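Local atomic coordinates of 8-amino-8-demethylriboflavin N,N-dimethyltransferase (Streptomyces davawensis, PDB entry 4D7K), a protein that catalyses the two S-adenosylmethionine-dependent N-methylations that convert 8-amino-8-demethylriboflavin into the antibiotic roseoflavin, working as a homodimer. Residues P129-Q132 with L133-E137; T198-P201 with S202-G205; I234-F237 with F238-L241; L266-I269 with R270-M273; H310-R313 with A314-D317. All coordinates share one frame; numbering follows the deposited sequence.

Contact 1 (P129-Q132 with L133-E137); sequences PAFQ and LRHRE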
loop_
_atom_site.group_PDB
_atom_site.type_symbol
_atom_site.label_atom_id
_atom_site.label_comp_id
_atom_site.label_asym_id
_atom_site.label_seq_id
_atom_site.Cartn_x
_atom_site.Cartn_y
_atom_site.Cartn_z
ATOM N N PRO A 129 -1.250 -14.093 16.746
ATOM C CA PRO A 129 -1.574 -12.850 16.039
ATOM C C PRO A 129 -0.358 -11.932 15.983
ATOM O O PRO A 129 0.346 -11.789 16.986
ATOM C CB PRO A 129 -2.702 -12.234 16.882
ATOM C CG PRO A 129 -2.992 -13.240 17.999
ATOM C CD PRO A 129 -2.347 -14.529 17.622
ATOM N N ALA A 130 -0.112 -11.340 14.820
ATOM C CA ALA A 130 1.118 -10.592 14.578
ATOM C C ALA A 130 1.311 -9.425 15.545
ATOM O O ALA A 130 2.429 -9.177 16.002
ATOM C CB ALA A 130 1.142 -10.094 13.150
ATOM N N PHE A 131 0.227 -8.723 15.862
ATOM C CA PHE A 131 0.301 -7.570 16.750
ATOM C C PHE A 131 0.842 -7.963 18.123
ATOM O O PHE A 131 1.592 -7.210 18.743
ATOM C CB PHE A 131 -1.075 -6.909 16.894
ATOM C CG PHE A 131 -1.046 -5.591 17.629
ATOM C CD1 PHE A 131 -1.091 -5.547 19.014
ATOM C CD2 PHE A 131 -0.982 -4.398 16.928
ATOM C CE1 PHE A 131 -1.063 -4.338 19.689
ATOM C CE2 PHE A 131 -0.957 -3.185 17.591
ATOM C CZ PHE A 131 -0.996 -3.152 18.978
ATOM N N GLN A 132 0.475 -9.153 18.585
ATOM C CA GLN A 132 0.879 -9.606 19.912
ATOM C C GLN A 132 2.306 -10.147 19.941
ATOM O O GLN A 132 2.819 -10.498 21.003
ATOM C CB GLN A 132 -0.088 -10.672 20.426
ATOM C CG GLN A 132 -1.525 -10.195 20.534
ATOM C CD GLN A 132 -2.452 -11.260 21.085
ATOM O OE1 GLN A 132 -2.008 -12.218 21.722
ATOM N NE2 GLN A 132 -3.748 -11.102 20.836
ATOM N N LEU A 133 2.947 -10.222 18.780
ATOM C CA LEU A 133 4.340 -10.651 18.718
ATOM C C LEU A 133 5.275 -9.494 19.052
ATOM O O LEU A 133 6.288 -9.679 19.724
ATOM C CB LEU A 133 4.679 -11.220 17.336
ATOM C CG LEU A 133 4.186 -12.633 17.019
ATOM C CD1 LEU A 133 4.659 -13.061 15.643
ATOM C CD2 LEU A 133 4.658 -13.623 18.071
ATOM N N ARG A 134 4.931 -8.301 18.578
ATOM C CA ARG A 134 5.759 -7.120 18.799
ATOM C C ARG A 134 5.301 -6.358 20.039
ATOM O O ARG A 134 6.068 -5.599 20.635
ATOM C CB ARG A 134 5.736 -6.213 17.563
ATOM C CG ARG A 134 6.526 -4.917 17.715
ATOM C CD ARG A 134 7.106 -4.435 16.395
ATOM N NE ARG A 134 8.289 -5.202 16.017
ATOM C CZ ARG A 134 8.276 -6.236 15.183
ATOM N NH1 ARG A 134 7.135 -6.625 14.631
ATOM N NH2 ARG A 134 9.402 -6.876 14.898
ATOM N N HIS A 135 4.053 -6.573 20.438
ATOM C CA HIS A 135 3.529 -5.945 21.645
ATOM C C HIS A 135 3.177 -6.991 22.705
ATOM O O HIS A 135 2.768 -8.101 22.388
ATOM C CB HIS A 135 2.312 -5.084 21.306
ATOM C CG HIS A 135 2.592 -4.022 20.287
ATOM N ND1 HIS A 135 2.487 -4.241 18.932
ATOM C CD2 HIS A 135 2.993 -2.736 20.430
ATOM C CE1 HIS A 135 2.797 -3.137 18.281
ATOM N NE2 HIS A 135 3.109 -2.205 19.163
ATOM N N ARG A 136 3.342 -6.626 23.969
ATOM C CA ARG A 136 3.126 -7.557 25.070
ATOM C C ARG A 136 1.641 -7.774 25.366
ATOM O O ARG A 136 1.272 -8.701 26.085
ATOM C CB ARG A 136 3.842 -7.048 26.318
ATOM C CG ARG A 136 5.270 -6.602 26.049
ATOM C CD ARG A 136 5.791 -5.688 27.148
ATOM N NE ARG A 136 5.791 -6.334 28.457
ATOM C CZ ARG A 136 6.265 -5.772 29.563
ATOM N NH1 ARG A 136 6.781 -4.551 29.517
ATOM N NH2 ARG A 136 6.228 -6.429 30.715
ATOM N N GLU A 137 0.795 -6.913 24.808
ATOM C CA GLU A 137 -0.645 -6.968 25.043
ATOM C C GLU A 137 -1.420 -7.169 23.745
ATOM O O GLU A 137 -0.933 -6.820 22.673
ATOM C CB GLU A 137 -1.120 -5.682 25.722
ATOM C CG GLU A 137 -0.444 -5.374 27.041
ATOM C CD GLU A 137 -0.691 -3.949 27.485
ATOM O OE1 GLU A 137 -0.862 -3.080 26.602
ATOM O OE2 GLU A 137 -0.718 -3.700 28.709
#
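The backbone oxygen of F131 takes two hydrogen bonds from H135, one from the ring and one from the main chain. H135 ND1 lies 3.1 Å from F131 O, in the plane of that carbonyl and on a lone pair, with the oxygen exactly in the plane of the imidazole. The second bond, H135 N to F131 O, is also 3.1 Å long, and its donor is tilted 18° from the carbonyl plane. In the same short helix, L133 N donates to A130 O at 3.0 Å, from above the carbonyl plane.

The same histidine ring lies over the phenyl ring of F131 in an offset stack, the centroids 4.1 Å apart and the planes only 15° from parallel. ND1 sits above the centre of the phenyl face, while the opposite face of the imidazole is met near its rim by R134 CG. F131 can lie under the histidine because CG stands anti to the backbone N (chi1 -171°). At the phenyl edge, in plane, is E137 O, 3.9 Å from F131 CD1. F142 meets both rings edge-to-face.

Helix 131-134 gives way at H135, whose ring is fixed in tilt by the stack and in rotation by the bond. ND1 acts as the donor here, consistent with a proton on that nitrogen.

Contact 2 (T198-P201 with S202-G205); sequences TAVP and SSTG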
loop_
_atom_site.group_PDB
_atom_site.type_symbol
_atom_site.label_atom_id
_atom_site.label_comp_id
_atom_site.label_asym_id
_atom_site.label_seq_id
_atom_site.Cartn_x
_atom_site.Cartn_y
_atom_site.Cartn_z
ATOM N N THR A 198 -34.355 3.450 9.431
ATOM C CA THR A 198 -34.611 4.457 8.408
ATOM C C THR A 198 -35.117 3.784 7.136
ATOM O O THR A 198 -35.861 4.382 6.361
ATOM C CB THR A 198 -33.349 5.284 8.093
ATOM O OG1 THR A 198 -32.763 5.749 9.315
ATOM C CG2 THR A 198 -33.691 6.482 7.211
ATOM N N ALA A 199 -34.715 2.533 6.935
ATOM C CA ALA A 199 -35.146 1.764 5.772
ATOM C C ALA A 199 -36.516 1.133 5.998
ATOM O O ALA A 199 -37.246 0.851 5.046
ATOM C CB ALA A 199 -34.122 0.695 5.435
ATOM N N VAL A 200 -36.857 0.902 7.262
ATOM C CA VAL A 200 -38.177 0.400 7.626
ATOM C C VAL A 200 -38.898 1.462 8.449
ATOM O O VAL A 200 -38.743 1.512 9.668
ATOM C CB VAL A 200 -38.096 -0.920 8.427
ATOM C CG1 VAL A 200 -39.468 -1.567 8.526
ATOM C CG2 VAL A 200 -37.110 -1.883 7.783
ATOM N N PRO A 201 -39.687 2.318 7.780
ATOM C CA PRO A 201 -40.315 3.498 8.393
ATOM C C PRO A 201 -41.214 3.167 9.583
ATOM O O PRO A 201 -41.274 3.939 10.540
ATOM C CB PRO A 201 -41.137 4.095 7.243
ATOM C CG PRO A 201 -41.353 2.965 6.295
ATOM C CD PRO A 201 -40.106 2.140 6.380
ATOM N N SER A 202 -41.902 2.033 9.522
ATOM C CA SER A 202 -42.791 1.632 10.604
ATOM C C SER A 202 -42.188 0.486 11.407
ATOM O O SER A 202 -42.598 -0.665 11.260
ATOM C CB SER A 202 -44.158 1.229 10.050
ATOM O OG SER A 202 -44.723 2.273 9.276
ATOM N N SER A 203 -41.213 0.805 12.252
ATOM C CA SER A 203 -40.555 -0.206 13.073
ATOM C C SER A 203 -39.812 0.412 14.251
ATOM O O SER A 203 -39.503 1.605 14.251
ATOM C CB SER A 203 -39.581 -1.029 12.231
ATOM O OG SER A 203 -38.428 -0.275 11.904
ATOM N N THR A 204 -39.528 -0.410 15.255
ATOM C CA THR A 204 -38.790 0.034 16.429
ATOM C C THR A 204 -37.567 -0.849 16.636
ATOM O O THR A 204 -37.341 -1.794 15.878
ATOM C CB THR A 204 -39.660 0.007 17.697
ATOM O OG1 THR A 204 -40.080 -1.337 17.962
ATOM C CG2 THR A 204 -40.885 0.894 17.521
ATOM N N GLY A 205 -36.782 -0.541 17.663
ATOM C CA GLY A 205 -35.563 -1.283 17.922
ATOM C C GLY A 205 -35.153 -1.321 19.380
ATOM O O GLY A 205 -35.619 -0.522 20.192
#
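S203 and V200 meet across a tight turn, where the hydroxyl of S203 donates to the backbone oxygen of V200. S203 OG lies 2.9 Å from V200 O, and the donor is tilted 23° from the carbonyl plane, with a C=O...O angle of 139°. The hydroxyl reaches back over the turn because OG stands between the backbone N and the carbonyl carbon of its own residue (chi1 73°).

Around this bond the two side chains pack closely. V200 CB approaches S203 OG to 3.6 Å, and the CG1 branch of the valine lies 3.7 Å from S203 CB, so methyl and methylene close the inner side of the turn. Both residues are buried. R229 donates through NH2 to the backbone oxygen of S203 and, weakly, to that of V200, so V200 O has the S203 hydroxyl as its main donor and R229 as a weak second one.

The outer side is looser. P201 and S202 form the exposed crest of the turn, and their side chains point away from the partner segment. S202 is poorly ordered, as suits a place facing solvent.

Helix 191-199 ends just before V200, and strand 204-209 starts just after S203. The turn is therefore the return link of the beta-alpha-beta unit made by strand 181-185, helix 191-199 and strand 204-209, with S203 resting on F182 of the first strand and G205 paired by backbone bonds with R229 and E231.

Contact 3 (I234-F237 with F238-L241); sequences IGDF and FDVL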
loop_
_atom_site.group_PDB
_atom_site.type_symbol
_atom_site.label_atom_id
_atom_site.label_comp_id
_atom_site.label_asym_id
_atom_site.label_seq_id
_atom_site.Cartn_x
_atom_site.Cartn_y
_atom_site.Cartn_z
ATOM N N ILE A 234 -28.717 -1.223 28.896
ATOM C CA ILE A 234 -27.305 -1.259 29.260
ATOM C C ILE A 234 -27.019 -2.340 30.301
ATOM O O ILE A 234 -27.703 -2.432 31.321
ATOM C CB ILE A 234 -26.837 0.108 29.805
ATOM C CG1 ILE A 234 -27.027 1.199 28.747
ATOM C CG2 ILE A 234 -25.386 0.047 30.245
ATOM C CD1 ILE A 234 -26.358 0.892 27.426
ATOM N N GLY A 235 -26.007 -3.159 30.036
ATOM C CA GLY A 235 -25.604 -4.196 30.968
ATOM C C GLY A 235 -25.019 -5.421 30.293
ATOM O O GLY A 235 -24.713 -5.404 29.101
ATOM N N ASP A 236 -24.861 -6.489 31.068
ATOM C CA ASP A 236 -24.353 -7.754 30.552
ATOM C C ASP A 236 -25.369 -8.387 29.606
ATOM O O ASP A 236 -26.574 -8.317 29.848
ATOM C CB ASP A 236 -24.023 -8.703 31.706
ATOM C CG ASP A 236 -23.444 -10.018 31.234
ATOM O OD1 ASP A 236 -22.211 -10.093 31.043
ATOM O OD2 ASP A 236 -24.222 -10.980 31.057
ATOM N N PHE A 237 -24.876 -9.000 28.532
ATOM C CA PHE A 237 -25.733 -9.588 27.503
ATOM C C PHE A 237 -26.768 -10.572 28.054
ATOM O O PHE A 237 -27.931 -10.541 27.658
ATOM C CB PHE A 237 -24.881 -10.296 26.446
ATOM C CG PHE A 237 -24.185 -9.363 25.495
ATOM C CD1 PHE A 237 -24.546 -8.029 25.418
ATOM C CD2 PHE A 237 -23.172 -9.826 24.669
ATOM C CE1 PHE A 237 -23.907 -7.172 24.540
ATOM C CE2 PHE A 237 -22.530 -8.976 23.790
ATOM C CZ PHE A 237 -22.898 -7.647 23.725
ATOM N N PHE A 238 -26.345 -11.434 28.973
ATOM C CA PHE A 238 -27.200 -12.507 29.475
ATOM C C PHE A 238 -28.299 -12.035 30.432
ATOM O O PHE A 238 -29.052 -12.849 30.964
ATOM C CB PHE A 238 -26.347 -13.568 30.172
ATOM C CG PHE A 238 -25.435 -14.316 29.244
ATOM C CD1 PHE A 238 -25.867 -15.469 28.611
ATOM C CD2 PHE A 238 -24.146 -13.868 29.006
ATOM C CE1 PHE A 238 -25.032 -16.164 27.757
ATOM C CE2 PHE A 238 -23.305 -14.558 28.152
ATOM C CZ PHE A 238 -23.749 -15.708 27.527
ATOM N N ASP A 239 -28.391 -10.727 30.648
ATOM C CA ASP A 239 -29.387 -10.185 31.565
ATOM C C ASP A 239 -30.392 -9.274 30.866
ATOM O O ASP A 239 -31.599 -9.390 31.078
ATOM C CB ASP A 239 -28.704 -9.418 32.701
ATOM C CG ASP A 239 -27.879 -10.319 33.599
ATOM O OD1 ASP A 239 -28.446 -10.884 34.558
ATOM O OD2 ASP A 239 -26.664 -10.461 33.347
ATOM N N VAL A 240 -29.891 -8.370 30.032
ATOM C CA VAL A 240 -30.734 -7.338 29.439
ATOM C C VAL A 240 -31.299 -7.724 28.073
ATOM O O VAL A 240 -31.722 -6.857 27.309
ATOM C CB VAL A 240 -29.959 -6.012 29.297
ATOM C CG1 VAL A 240 -29.570 -5.477 30.666
ATOM C CG2 VAL A 240 -28.723 -6.207 28.426
ATOM N N LEU A 241 -31.313 -9.018 27.766
ATOM C CA LEU A 241 -31.888 -9.485 26.505
ATOM C C LEU A 241 -33.387 -9.222 26.456
ATOM O O LEU A 241 -34.135 -9.715 27.297
ATOM C CB LEU A 241 -31.621 -10.977 26.299
ATOM C CG LEU A 241 -30.272 -11.388 25.713
ATOM C CD1 LEU A 241 -30.224 -12.894 25.506
ATOM C CD2 LEU A 241 -30.011 -10.661 24.410
#
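After strand 230-234 the backbone passes through G235 at phi 149° and psi -168°, then curls into a turn at D236 in which D239 N bonds to D236 O at 3.1 Å and V240 N reaches the same oxygen in a weak bond at 3.3 Å. This is the loop beyond a parallel strand of the Rossmann-like methyltransferase sheet, and G235, D236 and F237 are predicted to bind S-adenosyl-L-methionine.

The D236 side chain forms an Asx turn: OD2 accepts from F238 N at 3.0 Å, met from above the carboxylate plane. A trans chi1 throws the carboxylate forward over the following residues. There OD2 also lies in plane at the edge of the F238 ring, and it comes 3.4 Å from D239 OD2. The two carboxylate planes stand 69° apart, and this closeness of like charges would probably raise the proton affinity of one of them.

V240 fills the inside of the curl. Its CG2 methyl rests 3.3 Å from D236 O, and CG1 lies against I234 O. The absence of a side chain at G235 leaves room for CG1, and its backbone angles are ones that only glycine takes easily. F237 turns its ring away from the turn toward V208 and W257, about 5 Å from the side chain of D209, while F238 packs on helix 259-270.

At the end of the segment, L241 CG sits 3.2 Å from F237 O, with both its methyls at 3.9 Å from that oxygen.

Contact 4 (L266-I269 with R270-M273); sequences LVRI and RQAM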
loop_
_atom_site.group_PDB
_atom_site.type_symbol
_atom_site.label_atom_id
_atom_site.label_comp_id
_atom_site.label_asym_id
_atom_site.label_seq_id
_atom_site.Cartn_x
_atom_site.Cartn_y
_atom_site.Cartn_z
ATOM N N LEU A 266 -26.209 -17.866 22.338
ATOM C CA LEU A 266 -27.150 -18.261 21.299
ATOM C C LEU A 266 -28.387 -18.936 21.891
ATOM O O LEU A 266 -29.498 -18.756 21.391
ATOM C CB LEU A 266 -26.463 -19.185 20.294
ATOM C CG LEU A 266 -25.366 -18.549 19.440
ATOM C CD1 LEU A 266 -24.528 -19.623 18.767
ATOM C CD2 LEU A 266 -25.968 -17.607 18.407
ATOM N N VAL A 267 -28.189 -19.706 22.960
ATOM C CA VAL A 267 -29.291 -20.374 23.650
ATOM C C VAL A 267 -30.202 -19.351 24.329
ATOM O O VAL A 267 -31.428 -19.484 24.312
ATOM C CB VAL A 267 -28.773 -21.393 24.701
ATOM C CG1 VAL A 267 -29.899 -21.872 25.600
ATOM C CG2 VAL A 267 -28.115 -22.580 24.016
ATOM N N ARG A 268 -29.595 -18.323 24.914
ATOM C CA ARG A 268 -30.341 -17.250 25.564
ATOM C C ARG A 268 -31.167 -16.447 24.562
ATOM O O ARG A 268 -32.289 -16.037 24.859
ATOM C CB ARG A 268 -29.389 -16.324 26.321
ATOM C CG ARG A 268 -28.984 -16.842 27.690
ATOM C CD ARG A 268 -30.139 -16.757 28.680
ATOM N NE ARG A 268 -30.555 -15.376 28.920
ATOM C CZ ARG A 268 -31.651 -14.821 28.411
ATOM N NH1 ARG A 268 -32.456 -15.530 27.631
ATOM N NH2 ARG A 268 -31.943 -13.556 28.685
ATOM N N ILE A 269 -30.609 -16.219 23.380
ATOM C CA ILE A 269 -31.351 -15.556 22.316
ATOM C C ILE A 269 -32.510 -16.444 21.878
ATOM O O ILE A 269 -33.631 -15.973 21.690
ATOM C CB ILE A 269 -30.451 -15.235 21.108
ATOM C CG1 ILE A 269 -29.364 -14.236 21.510
ATOM C CG2 ILE A 269 -31.277 -14.684 19.948
ATOM C CD1 ILE A 269 -28.354 -13.962 20.417
ATOM N N ARG A 270 -32.231 -17.737 21.751
ATOM C CA ARG A 270 -33.214 -18.707 21.280
ATOM C C ARG A 270 -34.497 -18.722 22.111
ATOM O O ARG A 270 -35.596 -18.834 21.564
ATOM C CB ARG A 270 -32.598 -20.107 21.261
ATOM C CG ARG A 270 -33.563 -21.203 20.847
ATOM C CD ARG A 270 -34.096 -20.989 19.436
ATOM N NE ARG A 270 -35.116 -21.978 19.103
ATOM C CZ ARG A 270 -36.417 -21.806 19.308
ATOM N NH1 ARG A 270 -36.865 -20.673 19.834
ATOM N NH2 ARG A 270 -37.274 -22.764 18.982
ATOM N N GLN A 271 -34.362 -18.607 23.427
ATOM C CA GLN A 271 -35.530 -18.660 24.298
ATOM C C GLN A 271 -36.197 -17.292 24.443
ATOM O O GLN A 271 -37.274 -17.182 25.028
ATOM C CB GLN A 271 -35.150 -19.219 25.675
ATOM C CG GLN A 271 -34.028 -18.477 26.384
ATOM C CD GLN A 271 -33.622 -19.148 27.685
ATOM O OE1 GLN A 271 -32.829 -18.605 28.457
ATOM N NE2 GLN A 271 -34.162 -20.337 27.933
ATOM N N ALA A 272 -35.562 -16.258 23.902
ATOM C CA ALA A 272 -36.127 -14.911 23.924
ATOM C C ALA A 272 -36.978 -14.647 22.681
ATOM O O ALA A 272 -37.743 -13.683 22.630
ATOM C CB ALA A 272 -35.019 -13.871 24.038
ATOM N N MET A 273 -36.837 -15.513 21.682
ATOM C CA MET A 273 -37.556 -15.362 20.422
ATOM C C MET A 273 -38.959 -15.954 20.495
ATOM O O MET A 273 -39.819 -15.638 19.673
ATOM C CB MET A 273 -36.781 -16.026 19.281
ATOM C CG MET A 273 -35.400 -15.454 19.052
ATOM S SD MET A 273 -34.527 -16.303 17.725
ATOM C CE MET A 273 -35.726 -16.184 16.401
#
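The C-terminal end of helix 259-270 carries this contact, and 271-273 keep helical backbone angles without the regular bonds. R270 N to L266 O (2.9 Å) and Q271 N to V267 O (3.2 Å) are i to i+4 bonds. I269 O then accepts from A272 N at 3.0 Å, with the donor well above the carbonyl plane, and from M273 N in a weak bond.

On the outer side, R268 and Q271 come together. The arginine chain is bent at chi2 and chi3, which brings NH1 round to Q271 OE1 for a weak bond of 3.2 Å, the guanidinium and amide planes 50° apart. The glutamine CG lies at the guanidinium edge, and a chi1 of 56° turns its extended chain back over R268, where Q271 OE1 also lies 3.3 Å from R268 CD.

On the inner side, M273 lays CG 3.2 Å from I269 O, and SD lies 4.3 Å from I269 CG2. R270 turns away, its NH1 bonding to G274 O and its NE to G324 O.

The helix end rests on the sheet: I269, A272 and M273 touch Y248 of strand 247-251, and R270 and M273 lie on F325 of strand 325-333.

Contact 5 (H310-R313 with A314-D317); sequences HRTR and AQWD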
loop_
_atom_site.group_PDB
_atom_site.type_symbol
_atom_site.label_atom_id
_atom_site.label_comp_id
_atom_site.label_asym_id
_atom_site.label_seq_id
_atom_site.Cartn_x
_atom_site.Cartn_y
_atom_site.Cartn_z
ATOM N N HIS A 310 -13.002 -15.912 11.585
ATOM C CA HIS A 310 -14.287 -16.106 10.927
ATOM C C HIS A 310 -14.596 -17.591 10.861
ATOM O O HIS A 310 -13.685 -18.419 10.884
ATOM C CB HIS A 310 -14.286 -15.503 9.524
ATOM C CG HIS A 310 -14.098 -14.020 9.502
ATOM N ND1 HIS A 310 -14.965 -13.150 10.132
ATOM C CD2 HIS A 310 -13.149 -13.248 8.920
ATOM C CE1 HIS A 310 -14.554 -11.908 9.943
ATOM N NE2 HIS A 310 -13.455 -11.941 9.211
ATOM N N ARG A 311 -15.877 -17.933 10.782
ATOM C CA ARG A 311 -16.278 -19.335 10.770
ATOM C C ARG A 311 -16.803 -19.785 9.406
ATOM O O ARG A 311 -17.373 -18.993 8.651
ATOM C CB ARG A 311 -17.336 -19.593 11.848
ATOM C CG ARG A 311 -16.810 -19.569 13.282
ATOM C CD ARG A 311 -17.939 -19.829 14.276
ATOM N NE ARG A 311 -17.475 -20.011 15.651
ATOM C CZ ARG A 311 -17.396 -19.035 16.553
ATOM N NH1 ARG A 311 -17.743 -17.797 16.228
ATOM N NH2 ARG A 311 -16.966 -19.296 17.781
ATOM N N THR A 312 -16.592 -21.062 9.092
ATOM C CA THR A 312 -17.175 -21.657 7.897
ATOM C C THR A 312 -18.642 -21.939 8.160
ATOM O O THR A 312 -19.108 -21.797 9.289
ATOM C CB THR A 312 -16.482 -22.969 7.493
ATOM O OG1 THR A 312 -16.715 -23.960 8.501
ATOM C CG2 THR A 312 -14.990 -22.763 7.317
ATOM N N ARG A 313 -19.364 -22.355 7.124
ATOM C CA ARG A 313 -20.785 -22.653 7.259
ATOM C C ARG A 313 -21.012 -23.865 8.151
ATOM O O ARG A 313 -21.906 -23.868 9.000
ATOM C CB ARG A 313 -21.416 -22.896 5.889
ATOM C CG ARG A 313 -22.925 -23.030 5.929
ATOM C CD ARG A 313 -23.466 -23.487 4.589
ATOM N NE ARG A 313 -24.885 -23.183 4.443
ATOM C CZ ARG A 313 -25.371 -22.244 3.637
ATOM N NH1 ARG A 313 -24.553 -21.521 2.885
ATOM N NH2 ARG A 313 -26.679 -22.037 3.573
ATOM N N ALA A 314 -20.198 -24.896 7.948
ATOM C CA ALA A 314 -20.301 -26.119 8.731
ATOM C C ALA A 314 -20.089 -25.824 10.213
ATOM O O ALA A 314 -20.773 -26.378 11.072
ATOM C CB ALA A 314 -19.297 -27.153 8.239
ATOM N N GLN A 315 -19.141 -24.940 10.503
ATOM C CA GLN A 315 -18.884 -24.523 11.875
ATOM C C GLN A 315 -20.092 -23.806 12.467
ATOM O O GLN A 315 -20.464 -24.047 13.619
ATOM C CB GLN A 315 -17.648 -23.626 11.934
ATOM C CG GLN A 315 -16.345 -24.363 11.679
ATOM C CD GLN A 315 -15.149 -23.434 11.632
ATOM O OE1 GLN A 315 -15.155 -22.429 10.920
ATOM N NE2 GLN A 315 -14.115 -23.761 12.399
ATOM N N TRP A 316 -20.707 -22.933 11.672
ATOM C CA TRP A 316 -21.901 -22.215 12.106
ATOM C C TRP A 316 -23.064 -23.171 12.310
ATOM O O TRP A 316 -23.831 -23.026 13.261
ATOM C CB TRP A 316 -22.289 -21.131 11.099
ATOM C CG TRP A 316 -21.516 -19.855 11.250
ATOM C CD1 TRP A 316 -20.643 -19.312 10.349
ATOM C CD2 TRP A 316 -21.542 -18.959 12.371
ATOM N NE1 TRP A 316 -20.129 -18.133 10.837
ATOM C CE2 TRP A 316 -20.665 -17.894 12.076
ATOM C CE3 TRP A 316 -22.224 -18.952 13.594
ATOM C CZ2 TRP A 316 -20.450 -16.835 12.958
ATOM C CZ3 TRP A 316 -22.011 -17.899 14.467
ATOM C CH2 TRP A 316 -21.129 -16.855 14.144
ATOM N N ASP A 317 -23.189 -24.148 11.415
ATOM C CA ASP A 317 -24.193 -25.198 11.556
ATOM C C ASP A 317 -24.066 -25.894 12.905
ATOM O O ASP A 317 -25.048 -26.045 13.628
ATOM C CB ASP A 317 -24.068 -26.229 10.429
ATOM C CG ASP A 317 -25.019 -25.960 9.275
ATOM O OD1 ASP A 317 -26.173 -25.556 9.535
ATOM O OD2 ASP A 317 -24.613 -26.160 8.109
HETATM O O HOH W 1 -17.848 -16.262 10.036
#
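A capping box opens helix 313-322, with T312 as its N-cap and Q315 as the partner that answers it. T312 N donates to Q315 OE1 over 2.7 Å, almost straight at 170°, in the plane of the amide and on a lone pair. In return, Q315 N donates to T312 OG1 at 3.3 Å. A weak bond from the T312 hydroxyl to Q315 OE1 joins the two side chains directly. A chi1 of 66° turns the T312 hydroxyl toward the helix end, where it can meet the N-H of Q315.

The first regular bonds follow. W316 N reaches T312 O at 3.1 Å, and D317 N reaches R313 O at 2.7 Å.

R311, just before the cap, lies across the indole of W316. Its CB sits over the five-membered ring as a CH-pi contact, 3.7 Å from the centroid, and CD stands above the ring face farther along the extended chain. The guanidinium continues past the six-membered ring at long range, at most weakly attracted, and its plane is turned 61° from the indole. Its stronger partners are D259 through NH2 and L254 O through NH1. Water 1 lies at the indole edge, in plane, and accepts from both R311 N and W316 NE1, so it bridges the incoming chain and the buried tryptophan.

Together, the reciprocal bonds between side chain and backbone satisfy N-H groups that the first turn leaves without helical acceptors, which is characteristic of a capped helix N-terminus.

How the contacts relate
All five contacts belong to the O-methyltransferase domain, and they follow one another in series along the chain. Contact 3 holds the predicted S-adenosyl-L-methionine residues; the only direct touch among the five is between it and contact 4. R268 of contact 4 makes the touch: its CG is 3.5 Å from F238 CD1, and its NH2 is 3.5 Å from L241 CB, so the helix end packs against the loop predicted to bind S-adenosyl-L-methionine. The R268 and F237 side chains are about 8 Å apart. Contacts 4 and 5 approach to about 5 Å between nearest atoms without touching. Contacts 1 and 2 lie on opposite sides of the chain's centre, their own centres 42 Å apart.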